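Local coordinates for protein putative nucleotidyltransferase (Sulfolobus solfataricus P2, PDB 2RFF) that probably acts as a nucleotidyltransferase, moving a nucleoside monophosphate group from a nucleotide onto an acceptor, at residues S11-R14 against M15-A19; G40-R44 against G45-D49. One frame throughout, in Å; residues are numbered along the deposited sequence. Where two conformers were deposited one is given.

Contact 1 of 2, residues S11-R14 against M15-A19; sequences SQIR and MLKLA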
loop_
_atom_site.group_PDB
_atom_site.type_symbol
_atom_site.label_atom_id
_atom_site.label_comp_id
_atom_site.label_asym_id
_atom_site.label_seq_id
_atom_site.Cartn_x
_atom_site.Cartn_y
_atom_site.Cartn_z
ATOM N N SER A 11 15.914 -1.818 4.325
ATOM C CA SER A 11 14.594 -2.426 4.514
ATOM C C SER A 11 13.520 -1.578 3.867
ATOM O O SER A 11 12.567 -2.130 3.358
ATOM C CB SER A 11 14.247 -2.667 5.981
ATOM O OG SER A 11 13.888 -1.450 6.633
ATOM N N GLN A 12 13.666 -0.258 3.902
ATOM C CA GLN A 12 12.669 0.645 3.266
ATOM C C GLN A 12 12.658 0.421 1.745
ATOM O O GLN A 12 11.603 0.268 1.132
ATOM C CB GLN A 12 12.962 2.117 3.583
ATOM C CG GLN A 12 11.862 3.125 3.149
ATOM C CD GLN A 12 10.601 3.084 4.023
ATOM O OE1 GLN A 12 10.353 2.135 4.795
ATOM N NE2 GLN A 12 9.797 4.159 3.924
ATOM N N ILE A 13 13.851 0.341 1.153
ATOM C CA ILE A 13 14.005 0.085 -0.273
ATOM C C ILE A 13 13.398 -1.267 -0.645
ATOM O O ILE A 13 12.563 -1.361 -1.549
ATOM C CB ILE A 13 15.491 0.174 -0.724
ATOM C CG1 ILE A 13 16.013 1.597 -0.514
ATOM C CG2 ILE A 13 15.655 -0.164 -2.199
ATOM C CD1 ILE A 13 17.511 1.750 -0.633
ATOM N N ARG A 14 13.775 -2.313 0.086
ATOM C CA ARG A 14 13.259 -3.643 -0.153
ATOM C C ARG A 14 11.729 -3.736 -0.007
ATOM O O ARG A 14 11.042 -4.338 -0.833
ATOM C CB ARG A 14 13.955 -4.615 0.813
ATOM C CG ARG A 14 13.567 -6.024 0.716
ATOM C CD ARG A 14 14.461 -6.895 1.566
ATOM N NE ARG A 14 14.362 -6.584 2.998
ATOM C CZ ARG A 14 15.300 -6.026 3.796
ATOM N NH1 ARG A 14 16.513 -5.651 3.380
ATOM N NH2 ARG A 14 15.000 -5.833 5.070
HETATM N N MSE A 15 11.185 -3.059 0.998
HETATM C CA MSE A 15 9.732 -3.125 1.285
HETATM C C MSE A 15 8.917 -2.348 0.251
HETATM O O MSE A 15 7.849 -2.787 -0.136
HETATM C CB MSE A 15 9.416 -2.685 2.712
HETATM C CG MSE A 15 9.899 -3.637 3.793
HETATM SE SE MSE A 15 8.592 -4.819 4.542
HETATM C CE MSE A 15 8.222 -5.953 3.060
ATOM N N LEU A 16 9.462 -1.247 -0.215
ATOM C CA LEU A 16 8.803 -0.452 -1.255
ATOM C C LEU A 16 8.815 -1.239 -2.573
ATOM O O LEU A 16 7.834 -1.223 -3.313
ATOM C CB LEU A 16 9.439 0.935 -1.406
ATOM C CG LEU A 16 9.162 1.914 -0.273
ATOM C CD1 LEU A 16 10.092 3.138 -0.317
ATOM C CD2 LEU A 16 7.678 2.397 -0.176
ATOM N N LYS A 17 9.914 -1.951 -2.849
ATOM C CA LYS A 17 9.983 -2.758 -4.055
ATOM C C LYS A 17 8.988 -3.947 -4.005
ATOM O O LYS A 17 8.367 -4.255 -5.017
ATOM C CB LYS A 17 11.420 -3.133 -4.357
ATOM C CG LYS A 17 12.269 -1.914 -4.799
ATOM C CD LYS A 17 13.751 -2.286 -5.020
ATOM C CE LYS A 17 14.650 -1.115 -5.436
ATOM N NZ LYS A 17 16.097 -1.576 -5.489
ATOM N N LEU A 18 8.819 -4.585 -2.841
ATOM C CA LEU A 18 7.823 -5.624 -2.676
ATOM C C LEU A 18 6.408 -5.056 -2.871
ATOM O O LEU A 18 5.612 -5.676 -3.579
ATOM C CB LEU A 18 7.915 -6.287 -1.321
ATOM C CG LEU A 18 6.845 -7.322 -0.965
ATOM C CD1 LEU A 18 6.747 -8.443 -2.001
ATOM C CD2 LEU A 18 7.060 -7.810 0.437
ATOM N N ALA A 19 6.090 -3.883 -2.268
ATOM C CA ALA A 19 4.798 -3.215 -2.428
ATOM C C ALA A 19 4.557 -2.922 -3.916
ATOM O O ALA A 19 3.438 -3.134 -4.400
ATOM C CB ALA A 19 4.737 -1.981 -1.618
#
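L16 leans back over the preceding turn of helix 6-29 and meets Q12, its CD1 lying 3.9 Å from Q12 CG while the two side chains run obliquely past one another. With L16 CG anti to its carbonyl carbon (chi1 -72°), the leucine stem packs against the Q12 carbonyl, CG standing 3.3 Å from Q12 O; that same oxygen accepts the L16 N-H at 2.9 Å. This flank is the close-packed one: beyond it L16 continues onto I53 and F101 of the central sheet. The Q12 chain bends at chi2, and its amide oxygen is taken up by R42. Round the helix the character changes. I13 and K17 are exposed and lie side by side, pointing the same way, though the lysine has a second conformer and its touch on I13 is doubtful. R14 is exposed too, with S11 CA over one face of its guanidinium, offset toward the rim. Main-chain bonds from M15, L16, K17 and L18 to the residues four earlier provide the polar link, so the side chains of this amphipathic helix meet mainly through their carbon atoms, over backbone carbonyls, and the polar ends serve partners elsewhere, S11 OG bonding to A8 O and R42.

Contact 2 of 2, residues G40-R44 against G45-D49; sequences GSRAR and GDYLD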
loop_
_atom_site.group_PDB
_atom_site.type_symbol
_atom_site.label_atom_id
_atom_site.label_comp_id
_atom_site.label_asym_id
_atom_site.label_seq_id
_atom_site.Cartn_x
_atom_site.Cartn_y
_atom_site.Cartn_z
ATOM N N GLY A 40 1.010 3.679 7.928
ATOM C CA GLY A 40 1.758 3.123 9.034
ATOM C C GLY A 40 3.155 3.689 9.161
ATOM O O GLY A 40 3.476 4.725 8.598
ATOM N N SER A 41 4.009 2.974 9.890
ATOM C CA SER A 41 5.334 3.514 10.265
ATOM C C SER A 41 6.255 3.799 9.108
ATOM O O SER A 41 7.068 4.721 9.201
ATOM C CB SER A 41 6.034 2.624 11.282
ATOM O OG SER A 41 6.288 1.365 10.754
ATOM N N ARG A 42 6.145 3.012 8.025
ATOM C CA ARG A 42 6.975 3.260 6.824
ATOM C C ARG A 42 6.538 4.496 6.041
ATOM O O ARG A 42 7.298 5.004 5.250
ATOM C CB ARG A 42 7.134 2.016 5.945
ATOM C CG ARG A 42 7.964 0.912 6.636
ATOM C CD ARG A 42 8.204 -0.296 5.753
ATOM N NE ARG A 42 8.993 -1.302 6.464
ATOM C CZ ARG A 42 10.310 -1.243 6.663
ATOM N NH1 ARG A 42 11.065 -0.282 6.182
ATOM N NH2 ARG A 42 10.896 -2.189 7.356
ATOM N N ALA A 43 5.307 4.958 6.249
ATOM C CA ALA A 43 4.869 6.255 5.709
ATOM C C ALA A 43 5.255 7.390 6.644
ATOM O O ALA A 43 5.699 8.438 6.184
ATOM C CB ALA A 43 3.366 6.291 5.498
ATOM N N ARG A 44 5.098 7.186 7.951
ATOM C CA ARG A 44 5.345 8.254 8.943
ATOM C C ARG A 44 6.817 8.563 9.174
ATOM O O ARG A 44 7.209 9.716 9.330
ATOM C CB ARG A 44 4.722 7.898 10.279
ATOM C CG ARG A 44 3.229 7.627 10.260
ATOM C CD ARG A 44 2.703 7.366 11.640
ATOM N NE ARG A 44 3.260 6.183 12.333
ATOM C CZ ARG A 44 2.665 4.994 12.498
ATOM N NH1 ARG A 44 1.442 4.758 12.071
ATOM N NH2 ARG A 44 3.275 4.039 13.164
ATOM N N GLY A 45 7.621 7.500 9.214
ATOM C CA GLY A 45 9.048 7.598 9.495
ATOM C C GLY A 45 9.497 6.878 10.744
ATOM O O GLY A 45 10.706 6.654 10.882
ATOM N N ASP A 46 8.575 6.456 11.614
ATOM C CA ASP A 46 8.908 5.800 12.903
ATOM C C ASP A 46 9.073 4.278 12.806
ATOM O O ASP A 46 8.705 3.552 13.716
ATOM C CB ASP A 46 7.891 6.182 13.991
ATOM C CG ASP A 46 6.483 5.751 13.676
ATOM O OD1 ASP A 46 6.113 5.809 12.512
ATOM O OD2 ASP A 46 5.734 5.348 14.579
ATOM N N TYR A 47 9.628 3.814 11.691
ATOM C CA TYR A 47 9.808 2.395 11.428
ATOM C C TYR A 47 11.164 1.914 11.854
ATOM O O TYR A 47 12.118 2.689 11.990
ATOM C CB TYR A 47 9.615 2.078 9.938
ATOM C CG TYR A 47 10.631 2.672 8.972
ATOM C CD1 TYR A 47 11.808 1.988 8.648
ATOM C CD2 TYR A 47 10.410 3.894 8.357
ATOM C CE1 TYR A 47 12.735 2.509 7.771
ATOM C CE2 TYR A 47 11.339 4.420 7.451
ATOM C CZ TYR A 47 12.514 3.718 7.164
ATOM O OH TYR A 47 13.410 4.283 6.267
ATOM N N LEU A 48 11.207 0.598 12.034
ATOM C CA LEU A 48 12.413 -0.147 12.325
ATOM C C LEU A 48 12.746 -0.930 11.082
ATOM O O LEU A 48 11.891 -1.129 10.216
ATOM C CB LEU A 48 12.145 -1.132 13.443
ATOM C CG LEU A 48 11.867 -0.575 14.843
ATOM C CD1 LEU A 48 11.377 -1.657 15.811
ATOM C CD2 LEU A 48 13.107 0.085 15.395
ATOM N N ASP A 49 13.961 -1.475 11.022
ATOM C CA ASP A 49 14.325 -2.343 9.894
ATOM C C ASP A 49 13.414 -3.597 9.780
ATOM O O ASP A 49 13.200 -4.108 8.697
ATOM C CB ASP A 49 15.820 -2.744 9.898
ATOM C CG ASP A 49 16.261 -3.489 11.159
ATOM O OD1 ASP A 49 15.527 -3.591 12.151
ATOM O OD2 ASP A 49 17.416 -3.971 11.149
#
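S41 O takes the G45 N-H at 2.8 Å, the closing bond of the short helix 41-44, and the edge of the Y47 ring approaches the same oxygen in its plane, through CD2 at 3.5 Å. G45 then leaves the helix with positive phi (118°), where a CB would run into R44 O. Just past this turn D46 comes back to R44. The arginine, bent at chi3, grips the carboxylate side-on in a salt bridge: R44 NE binds D46 OD1 at 2.9 Å from the syn side but 26° out of the carboxylate plane, and R44 NH2 binds D46 OD2 at 3.1 Å through the syn lone pair of that oxygen. The two flat groups are inclined to each other by 56°, and G40 C and S41 N lie over one face of the guanidinium. A Gly-Ser pair at the start of a short helix after a strand, followed by a loop leading to strand 53-59, is consistent with a signature element of nucleotidyltransferases, which in relatives helps to hold the nucleotide phosphates. On the inward side R42 stretches out from CG to NE, crossing Y47 at about a right angle; Y47 CG sits over one guanidinium face and R42 NH1 is 3.4 Å from Y47 CD1. R42 NH1 is held by Q12 and S11, and R42 NH2 by S51 O with a weak further bond to D49 O. A leucine in place of R42 would probably leave Q12 OE1 and S51 O without their donor and the Y47 ring without the flat group beside it. Y47 meanwhile packs against A8, I9 and Q12 of helix 6-29 and makes a cation-pi contact with K4.

Overall arrangement
Contacts 1 and 2 are both partly buried, their centres 12 Å apart, but they hold different elements: residues 11-19 stay within the long helix 6-29, whereas residues 40-49 join the short helix 41-44 to the loop before strand 53-59. Contact 1 is a regular helical surface, apolar toward the sheet; contact 2 relies on charge, a glycine turn and the packing of an arginine on a tyrosine ring, with its R44-D46 bridge on the exposed side. They meet at the buried residues R42 and Y47, which both reach Q12, Y47 OH lying 3.5 Å from Q12 CB, joining helix 41-44 and the loop after it to helix 6-29.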